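Local coordinates for hypothetical protein (Pseudomonas aeruginosa, PDB 2H1T) that is of unknown function but probably binds glycolipids and may take part in glycolipid metabolism, at residues W106-R117 with Q175-F185; R150-Y158 with F166-E174. All coordinates share one frame; numbering follows the deposited sequence.

The two contacts lie side by side, their centres about 9 Å apart, in a mixed seven-stranded sheet in which 155-160, 167-172, 178-181 and 185-187 are consecutive neighbours. Contact 2 is the pairing of the first two of these strands. Contact 1 lays the turn and short helix after strand 102-106 against the chain that continues from 167-172. Along the sequence the order is 106-117, 150-158, 166-174, 175-185, with contact 2 nested inside the loop that contact 1 closes. Backbone bonds between L171 and both I179 and D180 join the contacts directly. Y158 of contact 2 and Y181 of contact 1 each lie near bound methylpentanediol, probably from crystallisation, while contact 1 also reaches the second subunit.

Contact 1. Residues W106-R117 with Q175-F185; sequences WPSPFTNTFPIR and QGLVIDYPGLF
T113 OG1 is held by two partners: it donates to G176 O at 2.7 Å and accepts a hydrogen bond from a water. The hydroxyl stands well above the G176 carbonyl plane, 44° out of it. It gets there because OG1 is anti to its own carbonyl carbon (chi1 -64°). The same water donates to P109 O and accepts from V178 N, 2.9 Å from the water oxygen, bridging the two chains. One helical turn on, R117 NH1 gives a second bond, 2.7 Å to Q175 O, with the oxygen close to the guanidinium plane; bends at chi2 and chi3 curl the arginine back to it. G176, with a positive phi of 88°, packs against T113 and I116.

Beyond the water the contact is apolar. P109 CD sits over one face of the F185 ring, 3.8 Å from its centroid, a CH-pi contact. W106 meets the same ring obliquely, CZ3 to F185 CZ 3.8 Å. L177 CD1 reaches the edge of F110, in the ring plane, 3.8 Å from F110 CD1. S108 OG, which also bonds E22, accepts from F110 N in an ST turn.

Helix 113-119 thus lies against 175-177, with F110 and F114 turned to strand 45-54 of the other sheet. F185 pairs antiparallel with a strand of the second subunit, whose W10 packs on P109 and F110.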
loop_
_atom_site.group_PDB
_atom_site.type_symbol
_atom_site.label_atom_id
_atom_site.label_comp_id
_atom_site.label_asym_id
_atom_site.label_seq_id
_atom_site.Cartn_x
_atom_site.Cartn_y
_atom_site.Cartn_z
ATOM N N TRP A 106 7.840 13.172 5.367
ATOM C CA TRP A 106 7.932 12.744 3.944
ATOM C C TRP A 106 7.315 11.349 3.887
ATOM O O TRP A 106 7.609 10.510 4.737
ATOM C CB TRP A 106 9.397 12.669 3.436
ATOM C CG TRP A 106 9.512 11.933 2.132
ATOM C CD1 TRP A 106 9.814 10.591 1.929
ATOM C CD2 TRP A 106 9.260 12.476 0.823
ATOM N NE1 TRP A 106 9.734 10.287 0.575
ATOM C CE2 TRP A 106 9.413 11.424 -0.118
ATOM C CE3 TRP A 106 8.883 13.740 0.364
ATOM C CZ2 TRP A 106 9.231 11.615 -1.488
ATOM C CZ3 TRP A 106 8.707 13.926 -1.009
ATOM C CH2 TRP A 106 8.880 12.869 -1.909
ATOM N N PRO A 107 6.515 11.067 2.863
ATOM C CA PRO A 107 6.048 11.950 1.800
ATOM C C PRO A 107 4.669 12.533 2.057
ATOM O O PRO A 107 3.653 11.899 1.746
ATOM C CB PRO A 107 6.010 10.999 0.602
ATOM C CG PRO A 107 5.691 9.690 1.167
ATOM C CD PRO A 107 6.166 9.653 2.576
ATOM N N SER A 108 4.613 13.760 2.573
ATOM C CA SER A 108 3.301 14.398 2.766
ATOM C C SER A 108 3.345 15.897 2.613
ATOM O O SER A 108 4.080 16.587 3.314
ATOM C CB SER A 108 2.677 14.063 4.111
ATOM O OG SER A 108 1.463 14.786 4.327
ATOM N N PRO A 109 2.467 16.433 1.759
ATOM C CA PRO A 109 2.453 17.901 1.686
ATOM C C PRO A 109 1.567 18.534 2.767
ATOM O O PRO A 109 1.489 19.786 2.899
ATOM C CB PRO A 109 1.899 18.145 0.286
ATOM C CG PRO A 109 0.963 17.061 0.098
ATOM C CD PRO A 109 1.544 15.835 0.778
ATOM N N PHE A 110 0.928 17.695 3.575
ATOM C CA PHE A 110 0.159 18.234 4.723
ATOM C C PHE A 110 1.005 19.123 5.605
ATOM O O PHE A 110 0.579 20.234 5.978
ATOM C CB PHE A 110 -0.469 17.155 5.591
ATOM C CG PHE A 110 -1.179 17.699 6.813
ATOM C CD1 PHE A 110 -2.131 18.735 6.699
ATOM C CD2 PHE A 110 -0.934 17.188 8.041
ATOM C CE1 PHE A 110 -2.787 19.248 7.804
ATOM C CE2 PHE A 110 -1.592 17.709 9.154
ATOM C CZ PHE A 110 -2.510 18.733 9.036
ATOM N N THR A 111 2.207 18.652 5.932
ATOM C CA THR A 111 2.967 19.299 6.990
ATOM C C THR A 111 3.483 20.702 6.660
ATOM O O THR A 111 3.815 21.459 7.554
ATOM C CB THR A 111 4.104 18.389 7.513
ATOM O OG1 THR A 111 4.977 17.981 6.439
ATOM C CG2 THR A 111 3.498 17.165 8.199
ATOM N N ASN A 112 3.462 21.078 5.383
ATOM C CA ASN A 112 3.797 22.444 4.978
ATOM C C ASN A 112 2.809 23.473 5.566
ATOM O O ASN A 112 3.113 24.652 5.680
ATOM C CB ASN A 112 3.796 22.544 3.462
ATOM C CG ASN A 112 4.904 21.727 2.807
ATOM O OD1 ASN A 112 4.685 20.592 2.372
ATOM N ND2 ASN A 112 6.092 22.257 2.817
ATOM N N THR A 113 1.628 23.001 5.946
ATOM C CA THR A 113 0.613 23.864 6.542
ATOM C C THR A 113 1.031 24.421 7.892
ATOM O O THR A 113 0.718 25.565 8.208
ATOM C CB THR A 113 -0.705 23.096 6.641
ATOM O OG1 THR A 113 -1.132 22.798 5.319
ATOM C CG2 THR A 113 -1.802 23.913 7.324
ATOM N N PHE A 114 1.862 23.695 8.623
ATOM C CA PHE A 114 2.228 24.127 9.983
ATOM C C PHE A 114 2.972 25.440 10.001
ATOM O O PHE A 114 2.494 26.368 10.666
ATOM C CB PHE A 114 2.934 23.008 10.756
ATOM C CG PHE A 114 1.994 21.876 11.099
ATOM C CD1 PHE A 114 1.035 22.037 12.107
ATOM C CD2 PHE A 114 1.987 20.702 10.370
ATOM C CE1 PHE A 114 0.136 21.023 12.428
ATOM C CE2 PHE A 114 1.061 19.684 10.672
ATOM C CZ PHE A 114 0.131 19.851 11.679
ATOM N N PRO A 115 4.133 25.536 9.296
ATOM C CA PRO A 115 4.809 26.837 9.328
ATOM C C PRO A 115 3.952 27.963 8.765
ATOM O O PRO A 115 3.968 29.068 9.303
ATOM C CB PRO A 115 6.079 26.612 8.508
ATOM C CG PRO A 115 6.315 25.125 8.571
ATOM C CD PRO A 115 4.925 24.527 8.587
ATOM N N ILE A 116 3.164 27.660 7.727
ATOM C CA ILE A 116 2.287 28.657 7.137
ATOM C C ILE A 116 1.306 29.210 8.159
ATOM O O ILE A 116 1.162 30.408 8.281
ATOM C CB ILE A 116 1.570 28.107 5.900
ATOM C CG1 ILE A 116 2.600 27.928 4.779
ATOM C CG2 ILE A 116 0.498 29.083 5.367
ATOM C CD1 ILE A 116 2.139 26.962 3.697
ATOM N N ARG A 117 0.651 28.325 8.898
ATOM C CA ARG A 117 -0.392 28.747 9.822
ATOM C C ARG A 117 0.224 29.298 11.077
ATOM O O ARG A 117 -0.337 30.210 11.684
ATOM C CB ARG A 117 -1.334 27.593 10.154
ATOM C CG ARG A 117 -2.210 27.147 9.018
ATOM C CD ARG A 117 -3.225 28.236 8.655
ATOM N NE ARG A 117 -4.278 28.360 9.670
ATOM C CZ ARG A 117 -5.429 27.676 9.665
ATOM N NH1 ARG A 117 -5.720 26.832 8.694
ATOM N NH2 ARG A 117 -6.310 27.838 10.638
ATOM N N GLN A 175 -6.917 28.100 3.868
ATOM C CA GLN A 175 -6.576 27.536 5.164
ATOM C C GLN A 175 -5.102 27.093 5.238
ATOM O O GLN A 175 -4.636 26.561 6.250
ATOM C CB GLN A 175 -7.531 26.378 5.496
ATOM C CG GLN A 175 -8.996 26.808 5.764
ATOM C CD GLN A 175 -9.740 27.216 4.495
ATOM O OE1 GLN A 175 -9.620 26.538 3.462
ATOM N NE2 GLN A 175 -10.500 28.361 4.552
ATOM N N GLY A 176 -4.367 27.275 4.146
ATOM C CA GLY A 176 -2.947 26.964 4.148
ATOM C C GLY A 176 -2.679 25.527 3.782
ATOM O O GLY A 176 -1.561 25.061 3.898
ATOM N N LEU A 177 -3.712 24.821 3.314
ATOM C CA LEU A 177 -3.538 23.480 2.804
ATOM C C LEU A 177 -3.018 23.518 1.366
ATOM O O LEU A 177 -3.536 24.227 0.519
ATOM C CB LEU A 177 -4.821 22.642 2.906
ATOM C CG LEU A 177 -5.371 22.185 4.252
ATOM C CD1 LEU A 177 -4.398 21.189 4.949
ATOM C CD2 LEU A 177 -5.772 23.310 5.168
ATOM N N VAL A 178 -2.015 22.695 1.109
ATOM C CA VAL A 178 -1.405 22.587 -0.184
ATOM C C VAL A 178 -2.413 22.085 -1.242
ATOM O O VAL A 178 -3.080 21.028 -1.071
ATOM C CB VAL A 178 -0.133 21.677 -0.149
ATOM C CG1 VAL A 178 0.371 21.399 -1.535
ATOM C CG2 VAL A 178 0.968 22.280 0.692
ATOM N N ILE A 179 -2.525 22.852 -2.313
ATOM C CA ILE A 179 -3.195 22.418 -3.545
ATOM C C ILE A 179 -2.182 21.695 -4.449
ATOM O O ILE A 179 -2.362 20.509 -4.792
ATOM C CB ILE A 179 -3.865 23.647 -4.290
ATOM C CG1 ILE A 179 -4.862 24.333 -3.358
ATOM C CG2 ILE A 179 -4.654 23.203 -5.577
ATOM C CD1 ILE A 179 -5.500 25.604 -3.961
ATOM N N ASP A 180 -1.147 22.428 -4.851
ATOM C CA ASP A 180 -0.077 21.919 -5.716
ATOM C C ASP A 180 1.255 22.113 -5.046
ATOM O O ASP A 180 1.594 23.182 -4.618
ATOM C CB ASP A 180 -0.034 22.592 -7.059
ATOM C CG ASP A 180 -1.235 22.291 -7.907
ATOM O OD1 ASP A 180 -1.718 21.129 -7.873
ATOM O OD2 ASP A 180 -1.691 23.210 -8.623
ATOM N N TYR A 181 1.973 21.028 -4.958
ATOM C CA TYR A 181 3.398 20.996 -4.600
ATOM C C TYR A 181 4.032 20.592 -5.932
ATOM O O TYR A 181 4.145 19.419 -6.258
ATOM C CB TYR A 181 3.658 19.984 -3.497
ATOM C CG TYR A 181 4.978 20.240 -2.816
ATOM C CD1 TYR A 181 6.144 20.435 -3.563
ATOM C CD2 TYR A 181 5.074 20.266 -1.422
ATOM C CE1 TYR A 181 7.366 20.658 -2.941
ATOM C CE2 TYR A 181 6.304 20.467 -0.780
ATOM C CZ TYR A 181 7.438 20.690 -1.544
ATOM O OH TYR A 181 8.666 20.913 -0.961
ATOM N N PRO A 182 4.413 21.571 -6.745
ATOM C CA PRO A 182 4.629 21.262 -8.163
ATOM C C PRO A 182 5.662 20.160 -8.432
ATOM O O PRO A 182 6.788 20.192 -7.924
ATOM C CB PRO A 182 5.052 22.616 -8.771
ATOM C CG PRO A 182 4.538 23.667 -7.750
ATOM C CD PRO A 182 4.650 22.995 -6.426
ATOM N N GLY A 183 5.225 19.163 -9.207
ATOM C CA GLY A 183 6.072 18.040 -9.578
ATOM C C GLY A 183 6.207 16.994 -8.488
ATOM O O GLY A 183 6.775 15.952 -8.744
ATOM N N LEU A 184 5.688 17.254 -7.276
ATOM C CA LEU A 184 5.752 16.274 -6.197
ATOM C C LEU A 184 4.383 15.776 -5.717
ATOM O O LEU A 184 4.238 14.576 -5.507
ATOM C CB LEU A 184 6.512 16.811 -4.989
ATOM C CG LEU A 184 8.022 16.892 -5.175
ATOM C CD1 LEU A 184 8.592 17.316 -3.866
ATOM C CD2 LEU A 184 8.582 15.592 -5.577
ATOM N N PHE A 185 3.429 16.677 -5.479
ATOM C CA PHE A 185 2.104 16.268 -5.005
ATOM C C PHE A 185 1.025 17.082 -5.640
ATOM O O PHE A 185 1.232 18.301 -5.905
ATOM C CB PHE A 185 1.986 16.446 -3.506
ATOM C CG PHE A 185 3.003 15.680 -2.730
ATOM C CD1 PHE A 185 2.827 14.316 -2.475
ATOM C CD2 PHE A 185 4.128 16.303 -2.239
ATOM C CE1 PHE A 185 3.772 13.593 -1.742
ATOM C CE2 PHE A 185 5.102 15.565 -1.493
ATOM C CZ PHE A 185 4.923 14.207 -1.266
HETATM O O HOH W 1 -0.911 21.056 3.206
#

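Contact 2. Residues R150-Y158 with F166-E174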
loop_
_atom_site.group_PDB
_atom_site.type_symbol
_atom_site.label_atom_id
_atom_site.label_comp_id
_atom_site.label_asym_id
_atom_site.label_seq_id
_atom_site.Cartn_x
_atom_site.Cartn_y
_atom_site.Cartn_z
ATOM N N ARG A 150 6.614 34.034 2.168
ATOM C CA ARG A 150 5.321 34.309 1.581
ATOM C C ARG A 150 5.453 35.213 0.347
ATOM O O ARG A 150 5.954 36.341 0.421
ATOM C CB ARG A 150 4.350 34.901 2.606
ATOM C CG ARG A 150 3.049 35.370 1.990
ATOM C CD ARG A 150 2.012 35.706 3.032
ATOM N NE ARG A 150 1.035 36.618 2.485
ATOM C CZ ARG A 150 -0.186 36.830 2.972
ATOM N NH1 ARG A 150 -0.619 36.164 4.022
ATOM N NH2 ARG A 150 -1.002 37.673 2.335
ATOM N N LEU A 151 4.978 34.726 -0.788
ATOM C CA LEU A 151 5.091 35.457 -2.059
ATOM C C LEU A 151 3.808 36.242 -2.263
ATOM O O LEU A 151 3.829 37.420 -2.649
ATOM C CB LEU A 151 5.349 34.516 -3.241
ATOM C CG LEU A 151 6.587 33.603 -3.120
ATOM C CD1 LEU A 151 6.666 32.675 -4.341
ATOM C CD2 LEU A 151 7.858 34.447 -2.941
ATOM N N ASP A 152 2.685 35.562 -2.039
ATOM C CA ASP A 152 1.365 36.199 -1.955
ATOM C C ASP A 152 0.485 35.323 -1.072
ATOM O O ASP A 152 0.993 34.353 -0.479
ATOM C CB ASP A 152 0.770 36.507 -3.365
ATOM C CG ASP A 152 0.459 35.276 -4.196
ATOM O OD1 ASP A 152 0.321 34.164 -3.658
ATOM O OD2 ASP A 152 0.277 35.437 -5.430
ATOM N N ALA A 153 -0.806 35.647 -0.945
ATOM C CA ALA A 153 -1.667 34.859 -0.018
ATOM C C ALA A 153 -1.680 33.393 -0.334
ATOM O O ALA A 153 -1.794 32.584 0.566
ATOM C CB ALA A 153 -3.095 35.355 -0.017
ATOM N N SER A 154 -1.573 33.039 -1.607
ATOM C CA SER A 154 -1.717 31.627 -1.989
ATOM C C SER A 154 -0.403 30.925 -2.425
ATOM O O SER A 154 -0.406 29.742 -2.781
ATOM C CB SER A 154 -2.818 31.516 -3.042
ATOM O OG SER A 154 -2.365 31.977 -4.297
ATOM N N HIS A 155 0.721 31.633 -2.366
ATOM C CA HIS A 155 1.990 31.058 -2.785
ATOM C C HIS A 155 3.066 31.303 -1.747
ATOM O O HIS A 155 3.277 32.448 -1.319
ATOM C CB HIS A 155 2.469 31.655 -4.098
ATOM C CG HIS A 155 1.608 31.361 -5.276
ATOM N ND1 HIS A 155 0.521 32.137 -5.601
ATOM C CD2 HIS A 155 1.688 30.393 -6.228
ATOM C CE1 HIS A 155 -0.035 31.666 -6.700
ATOM N NE2 HIS A 155 0.656 30.614 -7.105
ATOM N N TYR A 156 3.777 30.218 -1.410
ATOM C CA TYR A 156 4.917 30.214 -0.524
ATOM C C TYR A 156 6.147 29.583 -1.184
ATOM O O TYR A 156 6.043 28.511 -1.805
ATOM C CB TYR A 156 4.584 29.390 0.737
ATOM C CG TYR A 156 3.742 30.166 1.695
ATOM C CD1 TYR A 156 2.370 30.306 1.480
ATOM C CD2 TYR A 156 4.311 30.829 2.794
ATOM C CE1 TYR A 156 1.591 31.081 2.348
ATOM C CE2 TYR A 156 3.504 31.570 3.683
ATOM C CZ TYR A 156 2.170 31.708 3.438
ATOM O OH TYR A 156 1.375 32.465 4.281
ATOM N N LEU A 157 7.290 30.261 -1.048
ATOM C CA LEU A 157 8.579 29.682 -1.425
ATOM C C LEU A 157 9.170 28.866 -0.289
ATOM O O LEU A 157 9.455 29.387 0.803
ATOM C CB LEU A 157 9.548 30.753 -1.878
ATOM C CG LEU A 157 10.939 30.295 -2.329
ATOM C CD1 LEU A 157 10.850 29.523 -3.654
ATOM C CD2 LEU A 157 11.840 31.482 -2.414
ATOM N N TYR A 158 9.346 27.578 -0.555
ATOM C CA TYR A 158 9.934 26.650 0.403
ATOM C C TYR A 158 11.411 26.458 -0.016
ATOM O O TYR A 158 11.700 26.332 -1.194
ATOM C CB TYR A 158 9.195 25.276 0.417
ATOM C CG TYR A 158 10.035 24.279 1.171
ATOM C CD1 TYR A 158 9.985 24.217 2.565
ATOM C CD2 TYR A 158 10.997 23.493 0.501
ATOM C CE1 TYR A 158 10.856 23.329 3.259
ATOM C CE2 TYR A 158 11.869 22.674 1.176
ATOM C CZ TYR A 158 11.796 22.602 2.560
ATOM O OH TYR A 158 12.662 21.727 3.218
ATOM N N PHE A 166 17.436 22.474 -2.535
ATOM C CA PHE A 166 16.084 22.265 -3.051
ATOM C C PHE A 166 15.158 23.453 -2.740
ATOM O O PHE A 166 15.098 23.944 -1.624
ATOM C CB PHE A 166 15.455 20.983 -2.487
ATOM C CG PHE A 166 14.054 20.718 -3.014
ATOM C CD1 PHE A 166 13.877 20.235 -4.292
ATOM C CD2 PHE A 166 12.921 21.036 -2.249
ATOM C CE1 PHE A 166 12.602 20.037 -4.797
ATOM C CE2 PHE A 166 11.655 20.815 -2.733
ATOM C CZ PHE A 166 11.499 20.306 -4.020
ATOM N N LYS A 167 14.394 23.876 -3.733
ATOM C CA LYS A 167 13.466 24.977 -3.582
ATOM C C LYS A 167 12.203 24.641 -4.350
ATOM O O LYS A 167 12.257 23.980 -5.403
ATOM C CB LYS A 167 14.070 26.281 -4.148
ATOM C CG LYS A 167 15.448 26.601 -3.629
ATOM C CD LYS A 167 15.848 28.053 -3.968
ATOM C CE LYS A 167 17.300 28.320 -3.716
ATOM N NZ LYS A 167 17.654 28.219 -2.286
ATOM N N ALA A 168 11.061 25.083 -3.821
ATOM C CA ALA A 168 9.787 24.886 -4.476
ATOM C C ALA A 168 8.835 26.030 -4.140
ATOM O O ALA A 168 8.992 26.686 -3.076
ATOM C CB ALA A 168 9.162 23.538 -4.085
ATOM N N VAL A 169 7.912 26.324 -5.068
ATOM C CA VAL A 169 6.783 27.240 -4.811
ATOM C C VAL A 169 5.500 26.448 -4.603
ATOM O O VAL A 169 5.091 25.699 -5.467
ATOM C CB VAL A 169 6.486 28.211 -5.961
ATOM C CG1 VAL A 169 5.122 28.932 -5.719
ATOM C CG2 VAL A 169 7.611 29.211 -6.140
ATOM N N LEU A 170 4.883 26.602 -3.430
ATOM C CA LEU A 170 3.680 25.865 -3.049
ATOM C C LEU A 170 2.459 26.727 -3.280
ATOM O O LEU A 170 2.452 27.934 -2.940
ATOM C CB LEU A 170 3.722 25.408 -1.587
ATOM C CG LEU A 170 5.044 24.784 -1.092
ATOM C CD1 LEU A 170 4.824 24.153 0.326
ATOM C CD2 LEU A 170 5.645 23.818 -2.032
ATOM N N LEU A 171 1.454 26.138 -3.935
ATOM C CA LEU A 171 0.165 26.786 -4.078
ATOM C C LEU A 171 -0.738 26.201 -2.964
ATOM O O LEU A 171 -0.909 24.975 -2.873
ATOM C CB LEU A 171 -0.445 26.492 -5.448
ATOM C CG LEU A 171 -1.804 27.108 -5.706
ATOM C CD1 LEU A 171 -1.746 28.625 -5.937
ATOM C CD2 LEU A 171 -2.490 26.435 -6.900
ATOM N N VAL A 172 -1.267 27.082 -2.126
ATOM C CA VAL A 172 -2.063 26.726 -0.974
ATOM C C VAL A 172 -3.432 27.416 -1.024
ATOM O O VAL A 172 -3.626 28.423 -1.716
ATOM C CB VAL A 172 -1.332 27.027 0.361
ATOM C CG1 VAL A 172 0.034 26.357 0.333
ATOM C CG2 VAL A 172 -1.133 28.553 0.607
ATOM N N ASP A 173 -4.376 26.845 -0.291
ATOM C CA ASP A 173 -5.711 27.428 -0.199
ATOM C C ASP A 173 -5.767 28.358 0.972
ATOM O O ASP A 173 -4.772 28.577 1.665
ATOM C CB ASP A 173 -6.795 26.330 -0.138
ATOM C CG ASP A 173 -6.752 25.497 1.122
ATOM O OD1 ASP A 173 -6.148 25.911 2.144
ATOM O OD2 ASP A 173 -7.343 24.390 1.074
ATOM N N GLU A 174 -6.942 28.927 1.206
ATOM C CA GLU A 174 -7.087 29.911 2.251
ATOM C C GLU A 174 -6.877 29.412 3.653
ATOM O O GLU A 174 -6.666 30.224 4.545
ATOM C CB GLU A 174 -8.451 30.552 2.175
ATOM C CG GLU A 174 -8.740 31.174 0.831
ATOM C CD GLU A 174 -9.640 30.287 -0.010
ATOM O OE1 GLU A 174 -9.188 29.151 -0.332
ATOM O OE2 GLU A 174 -10.799 30.742 -0.314
HETATM O O HOH W 2 -4.056 31.297 1.235
#
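The H155 ring has L171 over one face, CD1 standing 3.7 Å from the ring centroid in a CH-pi contact; D152 lies at its edge, and V169 CG1 at another part of the edge, 3.8 Å from H155 CD2. H155 ND1 donates to D152 OD1 (2.8 Å), which lies exactly in the imidazole plane and is met on the syn side of the carboxylate. This bond fixes the ring's rotation. L171 extends alongside the histidine in the same direction, its CG anti to the backbone N (chi1 179°). At the far end, Y158 and F166 cross at about a right angle and meet edge to edge, Y158 CE2 to F166 CD2 3.9 Å. Y158 OH hydrogen-bonds a bound methylpentanediol, probably from the crystallisation liquor. V172 CG2 meets the Y156 ring obliquely, 4.0 Å from Y156 CD1.

These side chains hang on an antiparallel beta hairpin, strands 155-160 and 167-172. Y156 with L170 and Y158 with A168 are its hydrogen-bonded pairs; L157-V169 between them and H155-L171 beyond Y156 are non-hydrogen-bonded. L170 N to Y156 O (2.8 Å) is nearly straight at 172°, and Y158 N approaches A168 O almost head-on, at 2.7 Å. V172 N continues the series onto S154 O. Y156, Y158, A168 and L170 share one face; Y156 and V172 both rest on I116 of helix 113-119, while L170 and A168 touch Y181.

Ahead of H155, a type I turn from D152 to H155 joins strand 142-152 to the hairpin. L151 and D152 both pair with H155 in a classic bulge, each N donating to H155 O. A water that donates to A153 O and D173 O bridges the two segments beside this turn.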